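Local structure of alanine racemase 1 (Caldanaerobacter subterraneus subsp. tengcongensis MB4, 4Y2W) at residues I35-K40 with I227-A232. The protein belongs to the alanine racemase family, joining an N-terminal TIM-barrel domain to a C-terminal beta-rich domain, with two copies in the assembly. The protein carries 1 engineered substitution. Numbering follows the deposited sequence.
With ALA (alanine), chain F; PO4 (phosphate ion), chain C.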
# COMPACT_ATOMS: atom_id res chain seq x y z
N ILE A 35 24.60 -16.48 -0.02
CA ILE A 35 23.77 -15.28 -0.08
C ILE A 35 22.28 -15.62 0.02
O ILE A 35 21.77 -16.45 -0.74
CB ILE A 35 24.05 -14.47 -1.36
CG1 ILE A 35 25.47 -13.89 -1.28
CG2 ILE A 35 23.02 -13.36 -1.54
CD1 ILE A 35 25.92 -13.12 -2.50
N MET A 36 21.61 -14.97 0.97
CA MET A 36 20.16 -15.07 1.12
C MET A 36 19.54 -13.77 0.67
O MET A 36 19.64 -12.75 1.36
CB MET A 36 19.79 -15.34 2.58
CG MET A 36 18.31 -15.15 2.89
SD MET A 36 17.92 -15.43 4.62
CE MET A 36 17.84 -17.21 4.64
N ALA A 37 18.87 -13.78 -0.48
CA ALA A 37 18.18 -12.59 -0.98
C ALA A 37 16.91 -12.34 -0.16
O ALA A 37 15.97 -13.12 -0.20
CB ALA A 37 17.84 -12.75 -2.45
N VAL A 38 16.91 -11.25 0.61
CA VAL A 38 15.71 -10.82 1.31
C VAL A 38 14.81 -10.17 0.27
O VAL A 38 15.19 -9.18 -0.35
CB VAL A 38 16.02 -9.83 2.45
CG1 VAL A 38 14.74 -9.33 3.11
CG2 VAL A 38 16.95 -10.46 3.47
N ILE A 39 13.63 -10.75 0.06
CA ILE A 39 12.67 -10.22 -0.91
C ILE A 39 11.29 -10.12 -0.26
O ILE A 39 10.26 -10.32 -0.92
CB ILE A 39 12.63 -11.07 -2.20
CG1 ILE A 39 12.30 -12.54 -1.90
CG2 ILE A 39 13.96 -10.98 -2.93
CD1 ILE A 39 12.05 -13.38 -3.14
N LYS A 40 11.28 -9.78 1.03
CA LYS A 40 10.04 -9.59 1.77
C LYS A 40 9.30 -8.35 1.30
O LYS A 40 9.84 -7.54 0.54
CB LYS A 40 10.31 -9.52 3.28
CG LYS A 40 11.18 -8.37 3.75
CD LYS A 40 11.91 -8.76 5.03
CE LYS A 40 12.66 -7.61 5.66
NZ LYS A 40 11.75 -6.79 6.50
N ILE A 227 17.25 -4.50 0.79
CA ILE A 227 17.08 -3.23 0.08
C ILE A 227 18.23 -2.95 -0.90
O ILE A 227 18.00 -2.41 -1.99
CB ILE A 227 16.94 -2.03 1.05
CG1 ILE A 227 16.57 -0.75 0.30
CG2 ILE A 227 18.22 -1.82 1.85
CD1 ILE A 227 15.33 -0.86 -0.57
N ILE A 228 19.44 -3.33 -0.52
CA ILE A 228 20.62 -3.08 -1.35
C ILE A 228 20.53 -3.75 -2.72
O ILE A 228 21.08 -3.24 -3.70
CB ILE A 228 21.91 -3.50 -0.60
CG1 ILE A 228 23.13 -2.79 -1.19
CG2 ILE A 228 22.07 -5.01 -0.60
CD1 ILE A 228 24.30 -2.75 -0.24
N LEU A 229 19.82 -4.87 -2.80
CA LEU A 229 19.56 -5.53 -4.08
C LEU A 229 18.68 -4.69 -5.01
O LEU A 229 18.62 -4.96 -6.21
CB LEU A 229 18.89 -6.89 -3.85
CG LEU A 229 19.66 -7.95 -3.06
CD1 LEU A 229 18.73 -9.09 -2.66
CD2 LEU A 229 20.85 -8.48 -3.86
N PHE A 230 18.01 -3.68 -4.46
CA PHE A 230 17.06 -2.86 -5.22
C PHE A 230 17.52 -1.41 -5.41
O PHE A 230 16.71 -0.49 -5.50
CB PHE A 230 15.68 -2.96 -4.55
CG PHE A 230 15.21 -4.38 -4.38
CD1 PHE A 230 14.69 -5.09 -5.47
CD2 PHE A 230 15.33 -5.03 -3.16
CE1 PHE A 230 14.28 -6.40 -5.33
CE2 PHE A 230 14.93 -6.35 -3.02
CZ PHE A 230 14.40 -7.04 -4.10
N GLY A 231 18.84 -1.23 -5.49
CA GLY A 231 19.44 0.03 -5.92
C GLY A 231 19.43 1.15 -4.91
O GLY A 231 19.49 2.32 -5.29
N ALA A 232 19.37 0.81 -3.63
CA ALA A 232 19.39 1.82 -2.57
C ALA A 232 20.22 1.36 -1.37
O ALA A 232 20.49 0.18 -1.20
CB ALA A 232 17.96 2.13 -2.12
N ALA F . 14.81 -3.64 6.04
CA ALA F . 14.59 -4.50 7.25
C ALA F . 13.69 -3.83 8.30
O ALA F . 13.06 -4.50 9.11
CB ALA F . 15.93 -4.88 7.87
OXT ALA F . 13.58 -2.60 8.37
P PO4 C . 18.24 -5.05 4.76
O1 PO4 C . 19.30 -4.84 3.71
O2 PO4 C . 18.59 -4.30 6.02
O3 PO4 C . 18.13 -6.52 5.07
O4 PO4 C . 16.91 -4.54 4.23
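The carbonyl oxygen of V38 meets two side chains of 227-232. It lies at the edge of the F230 ring, in the ring plane and 3.9 Å from F230 CE2, while the tip of L229 approaches it with CD1 at 4.2 Å. No hydrogen bond joins the two segments, and the remaining contacts are apolar. L229 reaches across with one methyl, its CD1 resting 3.8 Å from A37 CB. Just past the strand, the CG2 branch of I39 meets the ring rim at F230 CZ (4.1 Å), the two side chains crossing at a slant. With CG anti to the carbonyl carbon (chi1 -55°), F230 sends its ring toward this end of the strand. One ring face is touched off-centre by L229 CB; H46 and Y44 bring further rings, and V51 of helix 48-58 adds an aliphatic contact.

L229 closes the short 3-10 turn 227-229 and F230 follows it; F230 N donates to I227 O at 2.8 Å. The turn comes after strand 222-224, which pairs with strand 34-38 through M36 with V223, the ladder running on to V38 with P225 just past the strand; here the first and last strands close the TIM barrel. At the start of the turn, I227 N points straight at phosphate O4 (179° at the hydrogen), though at 3.5 Å the bond is weak. K40, just past the strand, belongs to the alanine pocket: its NZ is 3.7 Å from alanine O and forms a salt bridge with D317 of the second subunit.

The chemistry thus divides: buried hydrocarbon and an aromatic edge join the turn to the strand, while the N-terminal end of the turn, whose dipole would favour an anion, faces the phosphate.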